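Local structure of putative ABC transporter (Thermobispora bispora, 4PE6) at residues D279-M284 and Q320-I325; D260-V265 and W311-E316; E69-I74 and T93-V98; I87-P92 and S114-P119; K146-V151 and K179-V184. The protein probably captures carbohydrate-like solutes for an ABC importer, and holds a bound trihydroxybutanoic acid, a four-carbon sugar acid, in this crystal. All blocks are in the same frame, centred on the assembly; numbering follows the deposited sequence.

In the fold
Four of the five contacts lie in one lobe of a two-lobed periplasmic binding protein, and contact 5 belongs to the other, its centre about 30 to 39 Å from those of the rest. Along the chain, contacts 3 and 4 come first with alternating segments; their centres are about 10 Å apart, and Gln-70 bridges them. Contact 5 follows and closes before contacts 2 and 1, whose segments also alternate, whose centres are about 14 Å apart and which share helix 315-327. Contacts 1, 4 and 5 reach the same mixed sheet. The first lobe is thus assembled from both early and late parts of the chain, while contact 5 finishes the far edge of the sheet.

Contact 1 of 5, residues D279-M284 and Q320-I325; sequences DLPKQM and QQVEAI
Helix 315-327 lays two branched side chains, Val-322 and Ile-325, against the chain that leads into strand 283-290. No hydrogen bond joins the two segments; the contact is a hydrocarbon surface with a single selenium in it. Met-284, built as selenomethionine, is the chain to follow. Its CB meets the tip of Ile-325, with CD1 of that residue 3.8 Å from Met-284 CB. CG stands anti to the carbonyl carbon (chi1 -58°) and carries the chain on to SE, which passes obliquely by Val-322, 4.2 Å from its CG2. A bend at chi3 (-98°) then leads the terminal methyl away from the helix. A long, unbranched, flexible methionine-type chain suits this buried position because it can thread past a valine and still turn aside.

Val-322 uses both branches. While CG2 faces the selenium, CG1 touches the CD2 methyl of Leu-280 at 3.9 Å, the two side chains crossing at about a right angle, and lies 4.0 Å from Pro-281 CD. The proline ring also reaches the next turn of the helix, its CG being 4.2 Å from Ile-325 CG2. Beta-branched residues three apart, about one helical turn, give the helix a compact ridge for this work. Leu-280 continues onto Ala-270 and Leu-274 of helix 263-275, and the backbone of Met-284 pairs with Ile-123 and Gln-125. The arrangement is a C-terminal helix packed on the start of a sheet strand, in the alpha/beta layering of a periplasmic binding protein lobe.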
# COMPACT_ATOMS: atom_id res chain seq x y z
N ASP A 279 -8.79 17.44 -17.44
CA ASP A 279 -9.85 16.90 -16.61
C ASP A 279 -9.48 15.49 -16.26
O ASP A 279 -9.05 14.74 -17.12
CB ASP A 279 -11.18 16.92 -17.35
CG ASP A 279 -11.74 18.31 -17.49
OD1 ASP A 279 -11.27 19.20 -16.76
OD2 ASP A 279 -12.63 18.52 -18.32
N LEU A 280 -9.65 15.14 -15.00
CA LEU A 280 -9.48 13.77 -14.54
C LEU A 280 -10.77 13.37 -13.84
O LEU A 280 -11.45 14.21 -13.28
CB LEU A 280 -8.31 13.68 -13.55
CG LEU A 280 -6.89 13.94 -14.07
CD1 LEU A 280 -5.90 13.81 -12.90
CD2 LEU A 280 -6.51 12.99 -15.21
N PRO A 281 -11.10 12.07 -13.83
CA PRO A 281 -12.15 11.60 -12.95
C PRO A 281 -11.81 11.86 -11.48
O PRO A 281 -10.65 11.72 -11.08
CB PRO A 281 -12.20 10.08 -13.21
CG PRO A 281 -11.43 9.85 -14.46
CD PRO A 281 -10.44 10.98 -14.56
N LYS A 282 -12.82 12.23 -10.69
CA LYS A 282 -12.63 12.48 -9.27
C LYS A 282 -12.17 11.23 -8.53
O LYS A 282 -11.59 11.33 -7.44
CB LYS A 282 -13.92 12.99 -8.60
CG LYS A 282 -14.45 14.33 -9.11
CD LYS A 282 -13.55 15.52 -8.79
CE LYS A 282 -13.68 15.96 -7.34
NZ LYS A 282 -12.98 17.25 -7.08
N GLN A 283 -12.51 10.07 -9.08
CA GLN A 283 -12.12 8.79 -8.48
C GLN A 283 -11.45 7.93 -9.54
O GLN A 283 -12.00 7.73 -10.62
CB GLN A 283 -13.34 8.08 -7.88
CG GLN A 283 -12.96 6.88 -7.00
CD GLN A 283 -12.53 5.66 -7.80
OE1 GLN A 283 -13.05 5.40 -8.88
NE2 GLN A 283 -11.56 4.91 -7.27
N MSE A 284 -10.26 7.43 -9.23
CA MSE A 284 -9.50 6.60 -10.16
C MSE A 284 -8.98 5.38 -9.44
O MSE A 284 -8.27 5.49 -8.44
CB MSE A 284 -8.33 7.39 -10.77
CG MSE A 284 -8.72 8.66 -11.50
SE MSE A 284 -7.13 9.73 -11.99
CE MSE A 284 -7.40 10.89 -10.42
N GLN A 320 -2.76 6.57 -20.27
CA GLN A 320 -3.42 5.37 -20.79
C GLN A 320 -4.40 4.79 -19.80
O GLN A 320 -5.51 4.43 -20.16
CB GLN A 320 -2.40 4.28 -21.13
CG GLN A 320 -1.63 4.48 -22.42
CD GLN A 320 -0.63 3.36 -22.65
OE1 GLN A 320 -0.88 2.20 -22.29
NE2 GLN A 320 0.52 3.69 -23.24
N GLN A 321 -3.97 4.66 -18.54
CA GLN A 321 -4.84 4.10 -17.50
C GLN A 321 -6.03 5.00 -17.24
O GLN A 321 -7.14 4.50 -17.05
CB GLN A 321 -4.07 3.86 -16.18
CG GLN A 321 -4.95 3.44 -15.00
CD GLN A 321 -5.41 1.99 -15.04
OE1 GLN A 321 -4.83 1.16 -15.74
NE2 GLN A 321 -6.45 1.68 -14.27
N VAL A 322 -5.81 6.31 -17.25
CA VAL A 322 -6.92 7.27 -17.11
C VAL A 322 -7.91 7.09 -18.27
O VAL A 322 -9.11 7.08 -18.06
CB VAL A 322 -6.42 8.72 -17.03
CG1 VAL A 322 -7.58 9.69 -17.02
CG2 VAL A 322 -5.57 8.93 -15.76
N GLU A 323 -7.39 6.91 -19.48
CA GLU A 323 -8.27 6.71 -20.63
C GLU A 323 -9.07 5.43 -20.52
O GLU A 323 -10.24 5.42 -20.88
CB GLU A 323 -7.47 6.76 -21.94
CG GLU A 323 -7.33 8.17 -22.47
CD GLU A 323 -8.66 8.76 -22.91
OE1 GLU A 323 -9.38 8.10 -23.70
OE2 GLU A 323 -9.00 9.88 -22.46
N ALA A 324 -8.44 4.37 -20.03
CA ALA A 324 -9.14 3.12 -19.76
C ALA A 324 -10.23 3.29 -18.69
O ALA A 324 -11.29 2.70 -18.80
CB ALA A 324 -8.17 2.02 -19.35
N ILE A 325 -9.96 4.10 -17.68
CA ILE A 325 -10.95 4.36 -16.63
C ILE A 325 -12.13 5.15 -17.20
O ILE A 325 -13.26 4.80 -16.96
CB ILE A 325 -10.32 5.11 -15.43
CG1 ILE A 325 -9.36 4.20 -14.67
CG2 ILE A 325 -11.40 5.62 -14.48
CD1 ILE A 325 -8.54 4.90 -13.60

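Contact 2 of 5, residues D260-V265 and W311-E316; sequences DPAQSV and WPWTRE
Asp-260 sends CG anti to its backbone N (chi1 178°), while Trp-311 and Trp-313 both turn CG anti to the carbonyl carbon (chi1 -61° and -58°), and this brings both tryptophans to one carboxylate. OD2 receives the indole N-H of Trp-313, with NE1 2.8 Å from Asp-260 OD2; the bond is nearly straight and lies close to the ring plane. OD1 takes the backbone N-H of Trp-311, whose N is 2.9 Å from Asp-260 OD1 and stands above the carboxylate plane. A weak bond from Ala-262 N also reaches OD1. The same OD2 sits at the edge of the Trp-311 ring, 3.4 Å from its CD1, and the CB of Trp-311 lies over one face of the Trp-313 ring. Small Ala-262 lets the chains close up: its CB is 3.7 Å from Trp-313 CD1. Next along, Val-265 CG1 rests 4.1 Å from Trp-313 CB. The indole N-H of Trp-311 goes instead to the carbonyl of Ile-288. With N-H donors on both oxygens, the buried carboxylate is probably kept ionised, and the loop before helix 315-327 is tied to the turn that opens helix 263-275.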
# COMPACT_ATOMS: atom_id res chain seq x y z
N ASP A 260 0.14 -0.95 -4.84
CA ASP A 260 1.26 -0.39 -5.60
C ASP A 260 1.84 0.82 -4.92
O ASP A 260 1.16 1.85 -4.82
CB ASP A 260 0.75 -0.01 -7.00
CG ASP A 260 1.81 0.64 -7.88
OD1 ASP A 260 3.04 0.44 -7.69
OD2 ASP A 260 1.40 1.36 -8.81
N PRO A 261 3.09 0.73 -4.43
CA PRO A 261 3.72 1.91 -3.83
C PRO A 261 3.82 3.09 -4.79
O PRO A 261 3.80 4.23 -4.35
CB PRO A 261 5.12 1.42 -3.43
CG PRO A 261 5.01 -0.05 -3.35
CD PRO A 261 3.97 -0.44 -4.37
N ALA A 262 3.92 2.80 -6.09
CA ALA A 262 4.01 3.82 -7.10
C ALA A 262 2.68 4.52 -7.42
O ALA A 262 2.60 5.27 -8.36
CB ALA A 262 4.67 3.27 -8.36
N GLN A 263 1.65 4.31 -6.61
CA GLN A 263 0.55 5.25 -6.62
C GLN A 263 1.03 6.69 -6.42
O GLN A 263 0.41 7.61 -6.93
CB GLN A 263 -0.46 4.93 -5.55
CG GLN A 263 -1.35 3.74 -5.87
CD GLN A 263 -2.18 3.38 -4.67
OE1 GLN A 263 -3.31 3.84 -4.54
NE2 GLN A 263 -1.61 2.56 -3.76
N SER A 264 2.13 6.88 -5.68
CA SER A 264 2.68 8.20 -5.51
C SER A 264 3.17 8.83 -6.82
O SER A 264 3.08 10.06 -7.01
CB SER A 264 3.83 8.18 -4.48
OG SER A 264 4.89 7.36 -4.95
N VAL A 265 3.72 8.01 -7.70
CA VAL A 265 4.22 8.48 -8.97
C VAL A 265 3.04 8.77 -9.89
O VAL A 265 3.02 9.78 -10.58
CB VAL A 265 5.11 7.42 -9.63
CG1 VAL A 265 5.52 7.87 -11.01
CG2 VAL A 265 6.36 7.15 -8.79
N TRP A 311 4.66 -0.49 -9.88
CA TRP A 311 4.50 -0.35 -11.32
C TRP A 311 5.25 0.90 -11.80
O TRP A 311 5.21 1.95 -11.15
CB TRP A 311 3.02 -0.30 -11.72
CG TRP A 311 2.22 -1.51 -11.37
CD1 TRP A 311 1.09 -1.55 -10.61
CD2 TRP A 311 2.48 -2.86 -11.77
NE1 TRP A 311 0.60 -2.84 -10.53
CE2 TRP A 311 1.45 -3.66 -11.22
CE3 TRP A 311 3.47 -3.47 -12.54
CZ2 TRP A 311 1.40 -5.04 -11.40
CZ3 TRP A 311 3.41 -4.84 -12.73
CH2 TRP A 311 2.38 -5.61 -12.16
N PRO A 312 5.99 0.79 -12.92
CA PRO A 312 6.75 1.95 -13.39
C PRO A 312 5.90 2.92 -14.22
O PRO A 312 5.90 2.87 -15.45
CB PRO A 312 7.86 1.30 -14.24
CG PRO A 312 7.21 0.07 -14.80
CD PRO A 312 6.25 -0.41 -13.74
N TRP A 313 5.16 3.78 -13.54
CA TRP A 313 4.31 4.74 -14.24
C TRP A 313 5.13 5.83 -14.91
O TRP A 313 5.94 6.50 -14.27
CB TRP A 313 3.28 5.37 -13.28
CG TRP A 313 2.44 4.36 -12.65
CD1 TRP A 313 2.52 3.93 -11.36
CD2 TRP A 313 1.38 3.61 -13.26
NE1 TRP A 313 1.59 2.96 -11.13
CE2 TRP A 313 0.88 2.74 -12.28
CE3 TRP A 313 0.82 3.59 -14.55
CZ2 TRP A 313 -0.17 1.86 -12.53
CZ3 TRP A 313 -0.22 2.70 -14.80
CH2 TRP A 313 -0.71 1.85 -13.80
N THR A 314 4.96 5.95 -16.21
CA THR A 314 5.40 7.10 -16.96
C THR A 314 4.17 7.98 -17.09
O THR A 314 3.04 7.55 -16.85
CB THR A 314 5.90 6.72 -18.36
OG1 THR A 314 4.88 6.02 -19.07
CG2 THR A 314 7.16 5.84 -18.26
N ARG A 315 4.38 9.23 -17.47
CA ARG A 315 3.28 10.11 -17.74
C ARG A 315 2.35 9.49 -18.81
O ARG A 315 1.12 9.57 -18.69
CB ARG A 315 3.80 11.47 -18.17
CG ARG A 315 2.78 12.56 -17.95
CD ARG A 315 3.32 13.93 -18.26
NE ARG A 315 2.36 14.93 -17.81
CZ ARG A 315 2.51 16.24 -17.90
NH1 ARG A 315 3.59 16.76 -18.46
NH2 ARG A 315 1.56 17.03 -17.43
N GLU A 316 2.94 8.86 -19.82
CA GLU A 316 2.15 8.21 -20.87
C GLU A 316 1.34 6.99 -20.37
O GLU A 316 0.15 6.85 -20.69
CB GLU A 316 3.06 7.81 -22.06
CG GLU A 316 2.34 7.86 -23.40
CD GLU A 316 1.57 9.16 -23.61
OE1 GLU A 316 2.20 10.24 -23.63
OE2 GLU A 316 0.32 9.10 -23.73

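Contact 3 of 5, residues E69-I74 and T93-V98; sequences EQVAQI and TALQPV
Helix 67-78 runs beside the type I turn Thr-93 to Gln-96, which leads into helix 96-104, and the backbones come nearest at Val-71 and Leu-95, whose CA atoms are 6.1 Å apart. Leu-95 fills the middle. Its CD2 meets the CD1 methyl of Ile-74 at 3.7 Å, the chains crossing at about a right angle, and lies equally near the amide of Gln-70, 3.7 Å from OE1. Its other methyl, CD1, faces Val-71, 4.1 Å from CG2, as the two side chains slide past each other in opposite directions. The same Val-71 CG2 sits 3.6 Å from the carbonyl O of Ala-94. One turn further on, Ile-74 CG2 touches Val-98 CG2 at 3.6 Å; Val-98 holds CG1 in the crowded position between backbone N and carbonyl carbon (chi1 76°), which leaves CG2 anti to N. Gln-70, extended beyond CG, has a double role: its stem and amide lie against Leu-95, while OE1 accepts from Ala-90 N and NE2 donates to Asn-88 O and Ser-24 OG. An alanine here would remove the amide, and would probably leave Ala-90 N and Asn-88 O without this partner and disturb the loop after strand 84-88. Below both helical segments lies that strand: Ile-87 is touched by Gln-70, Ile-74 and Leu-95, and Leu-85 by Ile-74, so the two helices share a bed on the sheet.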
# COMPACT_ATOMS: atom_id res chain seq x y z
N GLU A 69 -0.81 15.32 13.80
CA GLU A 69 0.44 15.96 13.37
C GLU A 69 0.47 16.13 11.85
O GLU A 69 0.99 17.12 11.36
CB GLU A 69 1.68 15.22 13.89
CG GLU A 69 3.02 15.93 13.58
CD GLU A 69 3.08 17.41 13.98
OE1 GLU A 69 2.64 17.79 15.10
OE2 GLU A 69 3.61 18.21 13.17
N GLN A 70 -0.10 15.20 11.10
CA GLN A 70 -0.17 15.36 9.64
C GLN A 70 -0.93 16.64 9.26
O GLN A 70 -0.54 17.38 8.36
CB GLN A 70 -0.85 14.16 8.98
CG GLN A 70 -0.87 14.25 7.46
CD GLN A 70 -1.35 13.00 6.75
OE1 GLN A 70 -2.11 12.22 7.29
NE2 GLN A 70 -0.91 12.84 5.49
N VAL A 71 -2.02 16.91 9.98
CA VAL A 71 -2.80 18.11 9.70
C VAL A 71 -1.93 19.34 9.93
O VAL A 71 -1.91 20.25 9.09
CB VAL A 71 -4.08 18.17 10.57
CG1 VAL A 71 -4.74 19.53 10.45
CG2 VAL A 71 -5.04 17.05 10.15
N ALA A 72 -1.21 19.38 11.04
CA ALA A 72 -0.26 20.47 11.30
C ALA A 72 0.78 20.57 10.20
O ALA A 72 1.09 21.65 9.72
CB ALA A 72 0.43 20.29 12.65
N GLN A 73 1.33 19.43 9.78
CA GLN A 73 2.33 19.45 8.72
C GLN A 73 1.80 20.00 7.40
O GLN A 73 2.50 20.71 6.68
CB GLN A 73 2.91 18.06 8.53
CG GLN A 73 3.79 17.61 9.68
CD GLN A 73 4.22 16.16 9.54
OE1 GLN A 73 3.53 15.34 8.92
NE2 GLN A 73 5.38 15.83 10.10
N ILE A 74 0.56 19.66 7.07
CA ILE A 74 -0.03 20.17 5.85
C ILE A 74 -0.16 21.70 5.91
O ILE A 74 0.17 22.39 4.94
CB ILE A 74 -1.35 19.45 5.53
CG1 ILE A 74 -1.07 17.99 5.19
CG2 ILE A 74 -2.09 20.17 4.40
CD1 ILE A 74 -2.29 17.12 4.92
N THR A 93 -11.15 10.81 8.01
CA THR A 93 -11.98 12.00 8.31
C THR A 93 -11.20 13.24 8.79
O THR A 93 -11.58 14.37 8.50
CB THR A 93 -13.04 11.64 9.37
OG1 THR A 93 -12.40 11.11 10.54
CG2 THR A 93 -13.98 10.57 8.85
N ALA A 94 -10.12 13.05 9.51
CA ALA A 94 -9.46 14.17 10.21
C ALA A 94 -8.83 15.24 9.29
O ALA A 94 -8.59 16.37 9.73
CB ALA A 94 -8.43 13.64 11.20
N LEU A 95 -8.55 14.89 8.03
CA LEU A 95 -7.88 15.82 7.10
C LEU A 95 -8.84 16.65 6.24
O LEU A 95 -8.40 17.53 5.49
CB LEU A 95 -6.92 15.06 6.17
CG LEU A 95 -5.53 14.78 6.74
CD1 LEU A 95 -5.59 13.69 7.81
CD2 LEU A 95 -4.62 14.36 5.58
N GLN A 96 -10.13 16.38 6.34
CA GLN A 96 -11.10 17.01 5.45
C GLN A 96 -11.02 18.55 5.50
O GLN A 96 -10.97 19.19 4.46
CB GLN A 96 -12.52 16.51 5.72
CG GLN A 96 -13.06 15.48 4.73
CD GLN A 96 -12.39 14.12 4.84
OE1 GLN A 96 -11.18 14.01 4.89
NE2 GLN A 96 -13.18 13.07 4.83
N PRO A 97 -10.98 19.14 6.71
CA PRO A 97 -10.93 20.61 6.75
C PRO A 97 -9.66 21.18 6.11
O PRO A 97 -9.74 22.13 5.35
CB PRO A 97 -11.00 20.92 8.25
CG PRO A 97 -11.80 19.77 8.82
CD PRO A 97 -11.33 18.57 8.03
N VAL A 98 -8.50 20.59 6.37
CA VAL A 98 -7.28 21.16 5.82
C VAL A 98 -7.20 20.91 4.33
O VAL A 98 -6.61 21.70 3.60
CB VAL A 98 -6.00 20.70 6.55
CG1 VAL A 98 -5.61 19.28 6.18
CG2 VAL A 98 -4.85 21.66 6.25

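Contact 4 of 5, residues I87-P92 and S114-P119; sequences INPASP and SAIDAP
Pro-89 offers the ring that does most here, and it turns one side of it, CG and CD, to Ser-114. Both ring carbons are 3.6 Å from Ser-114 CB, so the serine CB, with OG only slightly farther off, sits against the CG-CD bond. Pro-89 CG also has the CD1 methyl of Ile-116 4.2 Å away. The flat carboxamide of Asn-88 makes no bond across the contact; its ND2 instead gives a hydrogen bond to Asp-113, a residue of the ligand pocket. Pro-92 is used through its backbone: its carbonyl O is 3.7 Å from Ile-116 CB. Ile-116 has CG1 in the crowded place between backbone N and carbonyl carbon (chi1 64°), which leaves CG2 anti to the carbonyl carbon, packed by Pro-92.

Two waters span what the side chains leave unbridged. The first donates to Pro-89 O, 2.7 Å away, and to Ser-114 OG, so a small hydroxyl suits this position: it packs on a proline ring and still accepts a hydrogen bond from the water. The second donates to Pro-92 O at 2.8 Å and accepts from Asp-117 N, just where Asp-117 centres an inverse gamma turn. The prolines stiffen one loop, and Ile-116 extends its cover onto Ile-99 of helix 96-104. Strands 84-88 and 108-112 are parallel neighbours, and these loops leave their C-terminal ends, the place where lobes of periplasmic binding proteins generally line the cleft; the side chain of Asn-88 comes within about 4 Å of the bound acid.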
# COMPACT_ATOMS: atom_id res chain seq x y z
N ILE A 87 -1.53 13.58 -1.08
CA ILE A 87 -1.76 13.20 0.32
C ILE A 87 -2.03 11.72 0.49
O ILE A 87 -2.97 11.18 -0.13
CB ILE A 87 -2.93 13.96 0.97
CG1 ILE A 87 -2.74 15.46 0.85
CG2 ILE A 87 -3.10 13.51 2.42
CD1 ILE A 87 -3.95 16.24 1.30
N ASN A 88 -1.22 11.06 1.31
CA ASN A 88 -1.56 9.73 1.81
C ASN A 88 -2.09 9.93 3.24
O ASN A 88 -1.32 10.16 4.21
CB ASN A 88 -0.39 8.77 1.75
CG ASN A 88 -0.81 7.32 2.02
OD1 ASN A 88 -1.68 7.06 2.84
ND2 ASN A 88 -0.17 6.37 1.33
N PRO A 89 -3.41 9.88 3.37
CA PRO A 89 -4.02 10.33 4.62
C PRO A 89 -3.93 9.36 5.76
O PRO A 89 -4.16 8.15 5.58
CB PRO A 89 -5.48 10.61 4.22
CG PRO A 89 -5.73 9.71 3.09
CD PRO A 89 -4.42 9.51 2.37
N ALA A 90 -3.60 9.88 6.93
CA ALA A 90 -3.54 9.06 8.14
C ALA A 90 -4.94 8.61 8.59
O ALA A 90 -5.07 7.51 9.14
CB ALA A 90 -2.86 9.85 9.27
N SER A 91 -5.95 9.42 8.31
CA SER A 91 -7.34 9.22 8.80
C SER A 91 -8.35 9.34 7.68
O SER A 91 -8.16 10.10 6.74
CB SER A 91 -7.69 10.25 9.89
OG SER A 91 -9.10 10.45 10.03
N PRO A 92 -9.46 8.59 7.77
CA PRO A 92 -10.50 8.79 6.76
C PRO A 92 -11.24 10.14 6.86
O PRO A 92 -11.90 10.52 5.91
CB PRO A 92 -11.49 7.63 7.00
CG PRO A 92 -11.09 6.98 8.26
CD PRO A 92 -9.76 7.50 8.71
N SER A 114 -5.73 5.80 -0.92
CA SER A 114 -6.87 5.92 -0.02
C SER A 114 -8.04 6.50 -0.80
O SER A 114 -7.85 7.15 -1.84
CB SER A 114 -6.58 6.85 1.15
OG SER A 114 -5.89 6.17 2.20
N ALA A 115 -9.23 6.27 -0.27
CA ALA A 115 -10.46 6.88 -0.77
C ALA A 115 -11.14 7.55 0.41
O ALA A 115 -11.50 6.88 1.38
CB ALA A 115 -11.37 5.81 -1.32
N ILE A 116 -11.32 8.85 0.34
CA ILE A 116 -12.01 9.56 1.42
C ILE A 116 -12.98 10.55 0.82
O ILE A 116 -12.89 10.90 -0.35
CB ILE A 116 -11.03 10.32 2.35
CG1 ILE A 116 -10.29 11.44 1.61
CG2 ILE A 116 -10.04 9.36 2.97
CD1 ILE A 116 -9.19 12.09 2.44
N ASP A 117 -13.91 11.00 1.65
CA ASP A 117 -14.95 11.90 1.23
C ASP A 117 -14.46 13.35 1.37
O ASP A 117 -14.86 14.08 2.26
CB ASP A 117 -16.19 11.64 2.09
CG ASP A 117 -17.34 12.52 1.72
OD1 ASP A 117 -17.21 13.30 0.76
OD2 ASP A 117 -18.38 12.44 2.41
N ALA A 118 -13.54 13.75 0.49
CA ALA A 118 -13.02 15.11 0.45
C ALA A 118 -13.34 15.64 -0.93
O ALA A 118 -12.59 15.40 -1.87
CB ALA A 118 -11.52 15.11 0.72
N PRO A 119 -14.51 16.32 -1.06
CA PRO A 119 -15.10 16.65 -2.36
C PRO A 119 -14.21 17.40 -3.33
O PRO A 119 -14.33 17.21 -4.53
CB PRO A 119 -16.32 17.52 -1.99
CG PRO A 119 -16.68 17.11 -0.61
CD PRO A 119 -15.38 16.73 0.06
O HOH W 1 -6.33 6.65 5.03
O HOH W 2 -13.94 9.56 4.21

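Contact 5 of 5, residues K146-V151 and K179-V184; sequences KGNVIV and KTVATV
Five backbone hydrogen bonds, all nearly along their C=O axes, form the tight part of this parallel pair. Lys-179 N donates to Gly-147 O, Val-149 N to Lys-179 O, and Val-181 N to Val-149 O, the last at 2.8 Å. Past that point strand 178-185 carries one residue more than its partner: Val-181 takes near-helical angles (psi -14°), a beta bulge, and pairing resumes with Val-151 N on Ala-182 O (3.0 Å) and Val-184 N on Val-151 O. Gly-147, with phi 121°, takes backbone angles where a CB would clash with the carbonyl before it. Strands 147-153 and 178-185 are the arms of a beta-alpha-beta unit, joined by helix 159-173, which packs on the face holding Val-151 and Thr-180; there Val-151 CG2 and Thr-180 CG2 lie 4.0 Å apart. Val-181 turns its CG1 to the Asn-148 amide, 3.7 Å from OD1, and its CG2 to the Val-149 carbonyl, 3.5 Å from O, and to Ile-150. A glycine here would remove both methyls that meet Asn-148, Ile-150 and the Val-149 carbonyl, and would probably leave the bulge less rigid. Asn-148 itself directs ND2 to the carbonyl of Thr-206. Looser is the outer side: strand 178-185 is the outermost strand on this side of the sheet within the chain, Thr-180 and Thr-183 are exposed, and Lys-179, suited to solvent, leads its chain away, bent at chi2 and chi4, to a weak bond with Pro-176 O.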
# COMPACT_ATOMS: atom_id res chain seq x y z
N LYS A 146 -10.20 -25.16 6.89
CA LYS A 146 -10.30 -25.49 8.30
C LYS A 146 -8.95 -25.29 8.96
O LYS A 146 -7.92 -25.29 8.30
CB LYS A 146 -10.76 -26.94 8.49
CG LYS A 146 -9.73 -27.98 8.07
CD LYS A 146 -10.01 -29.33 8.71
CE LYS A 146 -9.03 -30.39 8.21
NZ LYS A 146 -9.31 -30.82 6.80
N GLY A 147 -8.98 -25.11 10.28
CA GLY A 147 -7.78 -24.94 11.06
C GLY A 147 -7.79 -23.63 11.80
O GLY A 147 -8.84 -22.98 11.95
N ASN A 148 -6.61 -23.25 12.29
CA ASN A 148 -6.46 -22.08 13.11
C ASN A 148 -5.69 -21.00 12.36
O ASN A 148 -4.67 -21.28 11.72
CB ASN A 148 -5.74 -22.43 14.41
CG ASN A 148 -6.52 -23.39 15.28
OD1 ASN A 148 -7.76 -23.31 15.38
ND2 ASN A 148 -5.80 -24.29 15.96
N VAL A 149 -6.18 -19.78 12.44
CA VAL A 149 -5.50 -18.66 11.80
C VAL A 149 -5.28 -17.47 12.72
O VAL A 149 -6.04 -17.24 13.70
CB VAL A 149 -6.25 -18.16 10.56
CG1 VAL A 149 -6.36 -19.26 9.53
CG2 VAL A 149 -7.62 -17.62 10.94
N ILE A 150 -4.24 -16.70 12.39
CA ILE A 150 -4.01 -15.42 13.04
C ILE A 150 -4.26 -14.32 12.00
O ILE A 150 -3.82 -14.43 10.87
CB ILE A 150 -2.57 -15.31 13.59
CG1 ILE A 150 -2.38 -16.28 14.75
CG2 ILE A 150 -2.24 -13.88 13.99
CD1 ILE A 150 -0.98 -16.30 15.32
N VAL A 151 -4.99 -13.28 12.40
CA VAL A 151 -5.16 -12.10 11.57
C VAL A 151 -4.22 -11.02 12.08
O VAL A 151 -4.28 -10.65 13.26
CB VAL A 151 -6.61 -11.57 11.60
CG1 VAL A 151 -6.79 -10.34 10.70
CG2 VAL A 151 -7.58 -12.67 11.20
N LYS A 179 -10.96 -21.05 12.60
CA LYS A 179 -11.04 -20.35 13.87
C LYS A 179 -9.91 -19.32 13.92
O LYS A 179 -8.74 -19.64 13.64
CB LYS A 179 -10.86 -21.32 15.05
CG LYS A 179 -11.88 -22.46 15.12
CD LYS A 179 -13.29 -21.91 15.28
CE LYS A 179 -14.32 -22.98 15.64
NZ LYS A 179 -14.87 -23.67 14.44
N THR A 180 -10.27 -18.08 14.26
CA THR A 180 -9.29 -17.04 14.46
C THR A 180 -8.81 -17.17 15.90
O THR A 180 -9.59 -16.96 16.82
CB THR A 180 -9.84 -15.62 14.18
OG1 THR A 180 -10.18 -15.48 12.80
CG2 THR A 180 -8.81 -14.57 14.50
N VAL A 181 -7.56 -17.54 16.09
CA VAL A 181 -7.04 -17.78 17.44
C VAL A 181 -6.37 -16.55 18.03
O VAL A 181 -6.11 -16.52 19.24
CB VAL A 181 -6.09 -19.00 17.52
CG1 VAL A 181 -6.87 -20.30 17.27
CG2 VAL A 181 -4.91 -18.87 16.57
N ALA A 182 -6.08 -15.55 17.19
CA ALA A 182 -5.61 -14.25 17.65
C ALA A 182 -5.73 -13.19 16.55
O ALA A 182 -5.59 -13.49 15.35
CB ALA A 182 -4.17 -14.34 18.13
N THR A 183 -6.04 -11.97 16.96
CA THR A 183 -5.93 -10.80 16.11
C THR A 183 -4.94 -9.80 16.71
O THR A 183 -5.03 -9.43 17.89
CB THR A 183 -7.30 -10.13 15.91
OG1 THR A 183 -8.25 -11.14 15.53
CG2 THR A 183 -7.23 -9.05 14.83
N VAL A 184 -4.01 -9.36 15.88
CA VAL A 184 -3.03 -8.38 16.28
C VAL A 184 -2.85 -7.30 15.22
O VAL A 184 -3.38 -7.41 14.12
CB VAL A 184 -1.69 -9.06 16.60
CG1 VAL A 184 -1.90 -10.06 17.72
CG2 VAL A 184 -1.07 -9.72 15.37